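Local atomic coordinates of ylmH (Streptococcus pneumoniae, PDB entry 2FPH), a protein that probably takes part in cell division and probably binds nucleic acid through an RRM-like domain. Residues S56-F61 against F83-Q88; S64-V69 against F119-V124. All blocks are in the same frame, centred on the assembly; numbering follows the deposited sequence.

Both contacts join the N-terminal YlmH region to the putative RNA-binding domain, and their centres lie 8 Å apart. Contact 1 is the more buried: five of its six touching residues are shielded from solvent, and it works through ring packing without a hydrogen bond between its segments. Contact 2 is partly buried, with exposed Glu65 and Tyr66, and rests on a carboxylate that accepts two backbone N-H groups. Contact 1 joins the end of strand 54-57 and the 3-10 turn after it to Phe83 and the start of strand 85-91; contact 2 uses the turn before strand 69-72 and outermost strand 119-123. They meet through Arg68, whose O lies 2.8 Å from Ser58 N, a probable hydrogen bond.

Contact 1: residues S56-F61 against F83-Q88; sequences SSSGEF and FEISLQ
Phe83 lays one ring face against Ser58: CB of Ser58 stands 3.9 Å from the ring centroid and 17° off its normal, a CH-pi contact, and Ser58 CA lies over the ring centre. The ring's outer end reaches the strand end, where Phe83 CE1 comes within 3.4 Å of Ser56 O near the ring plane. A second aromatic meets this ring at its edge. Phe83 CE2 points at the face of Phe61, 3.6 Å from Phe61 CE1, and the planes stand 64° apart in an offset edge-to-face pair. Ile85 adds the tip of its chain, with CD1 3.5 Å from Ser58 CB. Burial leaves Ser56 OG, 3.6 Å from Phe83 CZ, without a polar partner in the model.

Behind this first shell the turn is held by bonds of its own and by others to its surroundings. Ser57 OG accepts from Gly59 N at 3.0 Å, making an ST turn, and is also bonded to Glu41. Glu60 OE1 receives Ser57 N through its anti lone pair in a nearly straight bond. Ser58 OG, between the backbone N and the carbonyl carbon (chi1 58°), is bonded to Arg68 N. Phe83 also touches Leu70 of strand 69-72. The result is an edge-to-face aromatic pair and a CH-pi contact at the junction of the N-terminal and RRM-like sheets, where Phe83, just before strand 85-91, meets the 3-10 turn after strand 54-57.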
loop_
_atom_site.group_PDB
_atom_site.type_symbol
_atom_site.label_atom_id
_atom_site.label_comp_id
_atom_site.label_asym_id
_atom_site.label_seq_id
_atom_site.Cartn_x
_atom_site.Cartn_y
_atom_site.Cartn_z
ATOM N N SER A 56 -6.140 6.192 10.681
ATOM C CA SER A 56 -4.724 5.838 10.923
ATOM C C SER A 56 -4.100 5.374 9.610
ATOM O O SER A 56 -4.741 4.714 8.839
ATOM C CB SER A 56 -4.569 4.762 12.014
ATOM O OG SER A 56 -5.302 3.625 11.701
ATOM N N SER A 57 -2.863 5.800 9.358
ATOM C CA SER A 57 -2.115 5.469 8.179
ATOM C C SER A 57 -1.073 4.437 8.517
ATOM O O SER A 57 -0.432 4.549 9.593
ATOM C CB SER A 57 -1.402 6.696 7.649
ATOM O OG SER A 57 -0.448 6.340 6.672
ATOM N N SER A 58 -0.817 3.470 7.620
ATOM C CA SER A 58 0.230 2.479 7.862
ATOM C C SER A 58 1.611 3.197 8.008
ATOM O O SER A 58 2.533 2.653 8.615
ATOM C CB SER A 58 0.292 1.399 6.794
ATOM O OG SER A 58 0.504 1.942 5.511
ATOM N N GLY A 59 1.725 4.399 7.442
ATOM C CA GLY A 59 2.937 5.187 7.550
ATOM C C GLY A 59 3.242 5.692 8.926
ATOM O O GLY A 59 4.389 6.120 9.202
ATOM N N GLU A 60 2.263 5.615 9.823
ATOM C CA GLU A 60 2.446 5.976 11.220
ATOM C C GLU A 60 2.899 4.766 12.047
ATOM O O GLU A 60 3.012 4.902 13.261
ATOM C CB GLU A 60 1.124 6.525 11.791
ATOM C CG GLU A 60 0.564 7.802 11.154
ATOM C CD GLU A 60 -0.818 8.198 11.695
ATOM O OE1 GLU A 60 -1.884 7.756 11.178
ATOM O OE2 GLU A 60 -0.864 8.978 12.675
ATOM N N PHE A 61 3.142 3.612 11.395
ATOM C CA PHE A 61 3.618 2.362 12.016
ATOM C C PHE A 61 4.920 1.888 11.367
ATOM O O PHE A 61 5.853 1.472 12.085
ATOM C CB PHE A 61 2.584 1.238 11.868
ATOM C CG PHE A 61 1.322 1.437 12.682
ATOM C CD1 PHE A 61 0.379 2.392 12.299
ATOM C CD2 PHE A 61 1.070 0.683 13.781
ATOM C CE1 PHE A 61 -0.763 2.596 13.006
ATOM C CE2 PHE A 61 -0.084 0.880 14.525
ATOM C CZ PHE A 61 -1.017 1.833 14.138
ATOM N N PHE A 83 -3.882 -3.302 8.869
ATOM C CA PHE A 83 -3.567 -2.804 7.522
ATOM C C PHE A 83 -3.325 -3.878 6.430
ATOM O O PHE A 83 -3.247 -3.584 5.193
ATOM C CB PHE A 83 -2.332 -1.876 7.548
ATOM C CG PHE A 83 -2.504 -0.647 8.376
ATOM C CD1 PHE A 83 -3.187 0.449 7.884
ATOM C CD2 PHE A 83 -1.991 -0.573 9.672
ATOM C CE1 PHE A 83 -3.356 1.566 8.623
ATOM C CE2 PHE A 83 -2.172 0.589 10.438
ATOM C CZ PHE A 83 -2.845 1.677 9.883
ATOM N N GLU A 84 -3.229 -5.125 6.859
ATOM C CA GLU A 84 -3.142 -6.261 5.924
ATOM C C GLU A 84 -1.979 -6.052 4.934
ATOM O O GLU A 84 -2.149 -6.186 3.710
ATOM C CB GLU A 84 -4.491 -6.475 5.220
ATOM C CG GLU A 84 -5.602 -6.934 6.156
ATOM C CD GLU A 84 -6.929 -7.238 5.511
ATOM O OE1 GLU A 84 -7.036 -7.374 4.284
ATOM O OE2 GLU A 84 -7.931 -7.311 6.268
ATOM N N ILE A 85 -0.814 -5.685 5.472
ATOM C CA ILE A 85 0.405 -5.479 4.667
ATOM C C ILE A 85 1.424 -6.531 5.019
ATOM O O ILE A 85 1.675 -6.772 6.211
ATOM C CB ILE A 85 1.003 -4.049 4.882
ATOM C CG1 ILE A 85 0.008 -2.971 4.394
ATOM C CG2 ILE A 85 2.274 -3.864 4.041
ATOM C CD1 ILE A 85 0.352 -1.582 4.880
ATOM N N SER A 86 2.008 -7.157 3.985
ATOM C CA SER A 86 3.047 -8.186 4.142
ATOM C C SER A 86 4.357 -7.592 3.594
ATOM O O SER A 86 4.331 -6.849 2.599
ATOM C CB SER A 86 2.650 -9.396 3.311
ATOM O OG SER A 86 3.483 -10.527 3.476
ATOM N N LEU A 87 5.492 -7.859 4.230
ATOM C CA LEU A 87 6.757 -7.502 3.620
ATOM C C LEU A 87 7.274 -8.768 2.960
ATOM O O LEU A 87 7.405 -9.793 3.636
ATOM C CB LEU A 87 7.784 -6.998 4.627
ATOM C CG LEU A 87 9.175 -6.509 4.221
ATOM C CD1 LEU A 87 9.225 -5.314 3.347
ATOM C CD2 LEU A 87 10.044 -6.263 5.474
ATOM N N GLN A 88 7.643 -8.686 1.685
ATOM C CA GLN A 88 8.237 -9.819 0.983
ATOM C C GLN A 88 9.648 -9.478 0.564
ATOM O O GLN A 88 9.877 -8.493 -0.135
ATOM C CB GLN A 88 7.406 -10.196 -0.273
ATOM C CG GLN A 88 5.992 -10.659 0.056
ATOM C CD GLN A 88 5.967 -11.986 0.775
ATOM O OE1 GLN A 88 6.498 -12.995 0.274
ATOM N NE2 GLN A 88 5.320 -12.014 1.947
#

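Contact 2: residues S64-V69 against F119-V124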
loop_
_atom_site.group_PDB
_atom_site.type_symbol
_atom_site.label_atom_id
_atom_site.label_comp_id
_atom_site.label_asym_id
_atom_site.label_seq_id
_atom_site.Cartn_x
_atom_site.Cartn_y
_atom_site.Cartn_z
ATOM N N SER A 64 7.001 4.777 5.139
ATOM C CA SER A 64 6.905 4.383 3.774
ATOM C C SER A 64 6.387 5.503 2.962
ATOM O O SER A 64 5.898 6.508 3.493
ATOM C CB SER A 64 6.041 3.137 3.617
ATOM O OG SER A 64 4.728 3.410 4.034
ATOM N N GLU A 65 6.557 5.392 1.667
ATOM C CA GLU A 65 5.941 6.379 0.782
ATOM C C GLU A 65 4.474 6.052 0.488
ATOM O O GLU A 65 3.556 6.804 0.853
ATOM C CB GLU A 65 6.759 6.558 -0.488
ATOM C CG GLU A 65 8.119 7.230 -0.230
ATOM C CD GLU A 65 8.087 8.398 0.778
ATOM O OE1 GLU A 65 7.499 9.469 0.461
ATOM O OE2 GLU A 65 8.677 8.272 1.902
ATOM N N TYR A 66 4.259 4.922 -0.142
ATOM C CA TYR A 66 2.904 4.356 -0.314
ATOM C C TYR A 66 2.404 3.805 1.010
ATOM O O TYR A 66 3.100 3.091 1.725
ATOM C CB TYR A 66 2.894 3.306 -1.430
ATOM C CG TYR A 66 3.256 3.974 -2.708
ATOM C CD1 TYR A 66 2.386 4.843 -3.334
ATOM C CD2 TYR A 66 4.523 3.823 -3.240
ATOM C CE1 TYR A 66 2.787 5.536 -4.525
ATOM C CE2 TYR A 66 4.938 4.525 -4.376
ATOM C CZ TYR A 66 4.084 5.343 -5.006
ATOM O OH TYR A 66 4.557 5.987 -6.111
ATOM N N VAL A 67 1.133 4.065 1.293
ATOM C CA VAL A 67 0.509 3.655 2.538
ATOM C C VAL A 67 -0.864 3.114 2.321
ATOM O O VAL A 67 -1.483 3.343 1.299
ATOM C CB VAL A 67 0.462 4.817 3.584
ATOM C CG1 VAL A 67 1.811 5.279 3.922
ATOM C CG2 VAL A 67 -0.373 5.971 3.077
ATOM N N ARG A 68 -1.353 2.360 3.290
ATOM C CA ARG A 68 -2.795 2.086 3.363
ATOM C C ARG A 68 -3.372 2.774 4.577
ATOM O O ARG A 68 -2.682 3.030 5.591
ATOM C CB ARG A 68 -3.084 0.583 3.427
ATOM C CG ARG A 68 -2.485 -0.239 2.347
ATOM C CD ARG A 68 -2.841 -1.730 2.367
ATOM N NE ARG A 68 -4.239 -1.958 2.014
ATOM C CZ ARG A 68 -4.812 -3.132 1.957
ATOM N NH1 ARG A 68 -4.120 -4.185 2.278
ATOM N NH2 ARG A 68 -6.068 -3.271 1.517
ATOM N N VAL A 69 -4.649 3.145 4.489
ATOM C CA VAL A 69 -5.268 3.906 5.531
ATOM C C VAL A 69 -6.454 3.170 6.053
ATOM O O VAL A 69 -7.221 2.520 5.305
ATOM C CB VAL A 69 -5.677 5.363 5.005
ATOM C CG1 VAL A 69 -6.658 6.113 5.880
ATOM C CG2 VAL A 69 -4.437 6.259 4.757
ATOM N N PHE A 119 0.019 -2.983 -4.099
ATOM C CA PHE A 119 1.321 -2.997 -3.447
ATOM C C PHE A 119 1.792 -1.588 -3.202
ATOM O O PHE A 119 1.283 -0.629 -3.809
ATOM C CB PHE A 119 2.381 -3.798 -4.219
ATOM C CG PHE A 119 2.726 -3.301 -5.596
ATOM C CD1 PHE A 119 1.900 -3.591 -6.680
ATOM C CD2 PHE A 119 3.883 -2.548 -5.830
ATOM C CE1 PHE A 119 2.177 -3.087 -7.921
ATOM C CE2 PHE A 119 4.185 -2.102 -7.092
ATOM C CZ PHE A 119 3.337 -2.379 -8.145
ATOM N N GLY A 120 2.778 -1.486 -2.329
ATOM C CA GLY A 120 3.303 -0.195 -1.936
ATOM C C GLY A 120 4.724 -0.076 -2.441
ATOM O O GLY A 120 4.985 -0.270 -3.626
ATOM N N ASP A 121 5.621 0.199 -1.516
ATOM C CA ASP A 121 6.990 0.492 -1.833
ATOM C C ASP A 121 7.727 -0.728 -2.285
ATOM O O ASP A 121 7.544 -1.844 -1.753
ATOM C CB ASP A 121 7.726 1.012 -0.587
ATOM C CG ASP A 121 7.268 2.385 -0.125
ATOM O OD1 ASP A 121 6.451 3.060 -0.759
ATOM O OD2 ASP A 121 7.793 2.903 0.870
ATOM N N ILE A 122 8.592 -0.517 -3.266
ATOM C CA ILE A 122 9.624 -1.500 -3.602
ATOM C C ILE A 122 10.946 -0.877 -3.134
ATOM O O ILE A 122 11.240 0.273 -3.459
ATOM C CB ILE A 122 9.638 -1.757 -5.110
ATOM C CG1 ILE A 122 8.396 -2.503 -5.605
ATOM C CG2 ILE A 122 10.917 -2.506 -5.554
ATOM C CD1 ILE A 122 8.181 -2.213 -7.115
ATOM N N LEU A 123 11.705 -1.642 -2.356
ATOM C CA LEU A 123 12.853 -1.186 -1.607
ATOM C C LEU A 123 14.089 -1.956 -2.049
ATOM O O LEU A 123 14.071 -3.210 -2.120
ATOM C CB LEU A 123 12.658 -1.461 -0.130
ATOM C CG LEU A 123 11.374 -0.928 0.472
ATOM C CD1 LEU A 123 11.217 -1.597 1.815
ATOM C CD2 LEU A 123 11.433 0.571 0.601
ATOM N N VAL A 124 15.149 -1.182 -2.283
ATOM C CA VAL A 124 16.440 -1.611 -2.810
ATOM C C VAL A 124 17.368 -0.391 -2.630
ATOM O O VAL A 124 16.919 0.728 -2.809
ATOM C CB VAL A 124 16.388 -1.803 -4.347
ATOM C CG1 VAL A 124 17.666 -2.435 -4.879
ATOM C CG2 VAL A 124 15.181 -2.594 -4.806
HETATM O O HOH W 1 4.497 0.719 1.125
#
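Asp121 sets its carboxylate against the backbone of the 64-66 turn and brings OD1 beside the Tyr66 ring, 3.2 Å from Tyr66 CD2. The carboxylate and ring planes stand 77° apart, and the oxygen approaches the ring obliquely. The two oxygens of Asp121 take successive N-H groups. Glu65 N donates in a nearly straight bond to Asp121 OD2 at 2.9 Å, which accepts with its syn lone pair. Tyr66 N reaches Asp121 OD1 over the same distance, also from the syn side but 26° out of the carboxylate plane. In Asp121, chi1 (-69°) sets CG beside the backbone N, and chi2 near zero then sets OD1.

Asp121 belongs to strand 119-123, an outermost strand of the five-stranded antiparallel sheet in the putative RNA-binding domain, whose family belongs to the RRM clan. The 64-66 turn belongs to the N-terminal region and leads into strand 69-72, so the Asp121 side chain is one of the links between the two parts. Two peptide N-H donors would be expected to stabilise the charge of this buried carboxylate.

Around these bonds the fit is close: Ser64 CB lies 3.3 Å from Asp121 OD2, and Tyr66 CB rests 3.6 Å from Gly120 CA, where the backbones come nearest. A water bridges the two main chains, donating to Tyr66 O at 2.8 Å and accepting from Asp121 N at 2.9 Å. Beyond the contact, Gly120 and Asp121 form backbone hydrogen bonds with Met132 of strand 130-134, while Tyr66 also touches Asn37.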